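Local coordinates for D-alanyl-D-alanine carboxypeptidase (Penicillin binding protein) family protein (Francisella tularensis subsp. tularensis, PDB 6OSU) that probably removes the terminal D-alanine from peptidoglycan precursor peptides, as a penicillin-binding serine carboxypeptidase of the S11 family, at residues 57-62 / 156-161. Numbering follows the deposited sequence.
Sequences DVRRAP and MNNTHF
R59 and N158 are the nearest CA pair, 6.8 Å apart, of two loop segments that run in nearly the same direction, 14° apart. The side chains do most of the bridging. R59 has its CG beside the backbone N and anti to the carbonyl carbon (chi1 -69°). From CG to NE its chain is extended, and this length carries the guanidinium across to N158, although the CB of R59 does not itself point there. It meets the N158 side chain at about a right angle. NH2 of R59 gives a nearly straight hydrogen bond of 2.6 Å to OD1 of N158. The oxygen lies in the guanidinium plane, and NH2 sits on a lone pair in the plane of the amide. The two planes are turned 54° against each other. NE of R59 adds a weak, bent bond to the same OD1 at 3.4 Å, so two donors of one guanidinium share one oxygen. On the D57 side, ND2 of N158 gives a bond to a water 3.2 Å away. That water lies 2.9 Å from OD1 of D57, to which it can donate.

The 57-62 loop leads from strand 50-54 of the antiparallel sheet to helix 66-79 of the helical region. This is the transpeptidase-like fold of penicillin-binding proteins, whose SxxK serine and lysine, predicted here to be S64 and K67, lie just before and in the first turn of that helix. The 156-161 loop follows helix 140-154. D178 of helix 176-189 accepts a hydrogen bond from N158 N, which ties the backbone of the amide residue to that helix.

Nearer the predicted catalytic residues the contact turns apolar. CB of P62 packs 4.4 Å from CE1 of F161, approaching the ring obliquely. The F161 side chain also touches T66 and M69 of helix 66-79.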
ATOM      1  N   ASP A  57      -1.307 -11.095 -11.706  1.00 59.20           N
ATOM      2  CA  ASP A  57      -2.347 -12.026 -11.291  1.00 60.81           C
ATOM      3  C   ASP A  57      -1.861 -13.468 -11.219  1.00 62.51           C
ATOM      4  O   ASP A  57      -2.675 -14.373 -11.008  1.00 64.30           O
ATOM      5  CB  ASP A  57      -3.550 -11.930 -12.231  1.00 64.21           C
ATOM      6  CG  ASP A  57      -4.288 -10.616 -12.095  1.00 65.78           C
ATOM      7  OD1 ASP A  57      -4.458 -10.136 -10.951  1.00 65.15           O
ATOM      8  OD2 ASP A  57      -4.692 -10.058 -13.134  1.00 68.32           O
ATOM      9  N   VAL A  58      -0.562 -13.706 -11.385  1.00 62.11           N
ATOM     10  CA  VAL A  58      -0.017 -15.058 -11.304  1.00 63.10           C
ATOM     11  C   VAL A  58       0.118 -15.446  -9.839  1.00 60.70           C
ATOM     12  O   VAL A  58       0.637 -14.677  -9.023  1.00 57.64           O
ATOM     13  CB  VAL A  58       1.332 -15.150 -12.038  1.00 65.11           C
ATOM     14  CG1 VAL A  58       1.950 -16.530 -11.851  1.00 67.47           C
ATOM     15  CG2 VAL A  58       1.151 -14.849 -13.520  1.00 67.05           C
ATOM     16  N   ARG A  59      -0.350 -16.641  -9.502  1.00 62.43           N
ATOM     17  CA  ARG A  59      -0.368 -17.077  -8.113  1.00 61.52           C
ATOM     18  C   ARG A  59       1.018 -17.555  -7.690  1.00 61.05           C
ATOM     19  O   ARG A  59       1.598 -18.443  -8.324  1.00 63.54           O
ATOM     20  CB  ARG A  59      -1.414 -18.173  -7.933  1.00 63.49           C
ATOM     21  CG  ARG A  59      -2.823 -17.641  -8.091  1.00 64.56           C
ATOM     22  CD  ARG A  59      -3.876 -18.727  -8.065  1.00 68.73           C
ATOM     23  NE  ARG A  59      -5.211 -18.141  -8.148  1.00 69.78           N
ATOM     24  CZ  ARG A  59      -6.339 -18.810  -7.935  1.00 71.52           C
ATOM     25  NH1 ARG A  59      -6.302 -20.098  -7.622  1.00 73.11           N
ATOM     26  NH2 ARG A  59      -7.505 -18.185  -8.032  1.00 71.45           N
ATOM     27  N   ARG A  60       1.549 -16.954  -6.628  1.00 58.27           N
ATOM     28  CA  ARG A  60       2.832 -17.324  -6.053  1.00 59.03           C
ATOM     29  C   ARG A  60       2.673 -17.474  -4.548  1.00 56.47           C
ATOM     30  O   ARG A  60       1.634 -17.131  -3.977  1.00 54.17           O
ATOM     31  CB  ARG A  60       3.922 -16.287  -6.364  1.00 59.78           C
ATOM     32  CG  ARG A  60       4.038 -15.888  -7.818  1.00 62.41           C
ATOM     33  CD  ARG A  60       5.342 -15.138  -8.053  1.00 64.07           C
ATOM     34  NE  ARG A  60       6.456 -16.046  -8.325  1.00 68.16           N
ATOM     35  CZ  ARG A  60       7.329 -16.469  -7.415  1.00 68.58           C
ATOM     36  NH1 ARG A  60       7.228 -16.066  -6.156  1.00 66.04           N
ATOM     37  NH2 ARG A  60       8.304 -17.296  -7.766  1.00 72.07           N
ATOM     38  N   ALA A  61       3.729 -17.974  -3.902  1.00 56.78           N
ATOM     39  CA  ALA A  61       3.666 -18.241  -2.473  1.00 56.02           C
ATOM     40  C   ALA A  61       3.732 -16.925  -1.696  1.00 55.63           C
ATOM     41  O   ALA A  61       4.399 -15.981  -2.130  1.00 56.02           O
ATOM     42  CB  ALA A  61       4.802 -19.173  -2.050  1.00 56.50           C
ATOM     43  N   PRO A  62       3.027 -16.816  -0.563  1.00 54.57           N
ATOM     44  CA  PRO A  62       2.943 -15.515   0.115  1.00 52.29           C
ATOM     45  C   PRO A  62       4.126 -15.211   1.025  1.00 52.03           C
ATOM     46  O   PRO A  62       4.488 -14.042   1.167  1.00 49.98           O
ATOM     47  CB  PRO A  62       1.641 -15.619   0.926  1.00 50.58           C
ATOM     48  CG  PRO A  62       0.972 -16.871   0.460  1.00 53.31           C
ATOM     49  CD  PRO A  62       2.067 -17.771   0.003  1.00 55.15           C
ATOM     50  N   MET A 156      -9.671  -9.840  -2.821  1.00 63.84           N
ATOM     51  CA  MET A 156      -8.480 -10.618  -3.152  1.00 62.29           C
ATOM     52  C   MET A 156      -8.941 -12.000  -3.598  1.00 63.12           C
ATOM     53  O   MET A 156      -8.999 -12.948  -2.812  1.00 63.23           O
ATOM     54  CB  MET A 156      -7.540 -10.691  -1.955  1.00 61.50           C
ATOM     55  CG  MET A 156      -7.257  -9.344  -1.302  1.00 60.09           C
ATOM     56  SD  MET A 156      -6.413  -9.508   0.283  1.00 59.72           S
ATOM     57  CE  MET A 156      -4.936 -10.386  -0.221  1.00 59.40           C
ATOM     58  N   ASN A 157      -9.273 -12.115  -4.881  1.00 64.11           N
ATOM     59  CA  ASN A 157      -9.884 -13.325  -5.412  1.00 66.06           C
ATOM     60  C   ASN A 157      -8.874 -14.394  -5.800  1.00 64.53           C
ATOM     61  O   ASN A 157      -9.282 -15.506  -6.157  1.00 66.56           O
ATOM     62  CB  ASN A 157     -10.752 -12.983  -6.627  1.00 68.88           C
ATOM     63  CG  ASN A 157     -11.922 -12.090  -6.271  1.00 70.15           C
ATOM     64  OD1 ASN A 157     -12.010 -10.954  -6.734  1.00 70.82           O
ATOM     65  ND2 ASN A 157     -12.828 -12.601  -5.445  1.00 70.91           N
ATOM     66  N   ASN A 158      -7.580 -14.095  -5.748  1.00 61.16           N
ATOM     67  CA  ASN A 158      -6.572 -15.097  -6.062  1.00 61.96           C
ATOM     68  C   ASN A 158      -5.623 -15.259  -4.885  1.00 60.09           C
ATOM     69  O   ASN A 158      -4.400 -15.186  -5.046  1.00 60.03           O
ATOM     70  CB  ASN A 158      -5.813 -14.717  -7.332  1.00 61.94           C
ATOM     71  CG  ASN A 158      -6.704 -14.701  -8.557  1.00 63.93           C
ATOM     72  OD1 ASN A 158      -7.411 -15.670  -8.836  1.00 66.63           O
ATOM     73  ND2 ASN A 158      -6.684 -13.596  -9.290  1.00 63.17           N
ATOM     74  N   THR A 159      -6.184 -15.482  -3.700  1.00 59.31           N
ATOM     75  CA  THR A 159      -5.417 -15.523  -2.463  1.00 58.61           C
ATOM     76  C   THR A 159      -5.998 -16.591  -1.556  1.00 59.47           C
ATOM     77  O   THR A 159      -7.216 -16.653  -1.371  1.00 60.86           O
ATOM     78  CB  THR A 159      -5.442 -14.161  -1.759  1.00 57.59           C
ATOM     79  OG1 THR A 159      -4.582 -13.254  -2.454  1.00 57.37           O
ATOM     80  CG2 THR A 159      -4.979 -14.281  -0.316  1.00 56.77           C
ATOM     81  N   HIS A 160      -5.131 -17.434  -1.004  1.00 59.73           N
ATOM     82  CA  HIS A 160      -5.556 -18.424  -0.022  1.00 60.90           C
ATOM     83  C   HIS A 160      -4.425 -18.636   0.968  1.00 59.63           C
ATOM     84  O   HIS A 160      -3.325 -19.038   0.577  1.00 60.49           O
ATOM     85  CB  HIS A 160      -5.944 -19.746  -0.682  1.00 64.78           C
ATOM     86  CG  HIS A 160      -6.477 -20.756   0.282  1.00 67.20           C
ATOM     87  ND1 HIS A 160      -7.783 -20.749   0.720  1.00 68.51           N
ATOM     88  CD2 HIS A 160      -5.871 -21.784   0.922  1.00 68.72           C
ATOM     89  CE1 HIS A 160      -7.964 -21.740   1.575  1.00 70.30           C
ATOM     90  NE2 HIS A 160      -6.819 -22.382   1.716  1.00 70.35           N
ATOM     91  N   PHE A 161      -4.699 -18.375   2.241  1.00 58.56           N
ATOM     92  CA  PHE A 161      -3.721 -18.543   3.305  1.00 57.17           C
ATOM     93  C   PHE A 161      -3.891 -19.902   3.971  1.00 59.42           C
ATOM     94  O   PHE A 161      -5.013 -20.378   4.161  1.00 60.98           O
ATOM     95  CB  PHE A 161      -3.859 -17.426   4.339  1.00 54.62           C
ATOM     96  CG  PHE A 161      -3.619 -16.055   3.778  1.00 53.01           C
ATOM     97  CD1 PHE A 161      -2.348 -15.672   3.374  1.00 52.59           C
ATOM     98  CD2 PHE A 161      -4.655 -15.147   3.655  1.00 52.91           C
ATOM     99  CE1 PHE A 161      -2.117 -14.411   2.859  1.00 51.34           C
ATOM    100  CE2 PHE A 161      -4.434 -13.883   3.143  1.00 52.18           C
ATOM    101  CZ  PHE A 161      -3.160 -13.513   2.745  1.00 51.15           C
TER
HETATM  102  O   HOH W   1      -5.257 -10.965  -8.308  1.00 64.95           O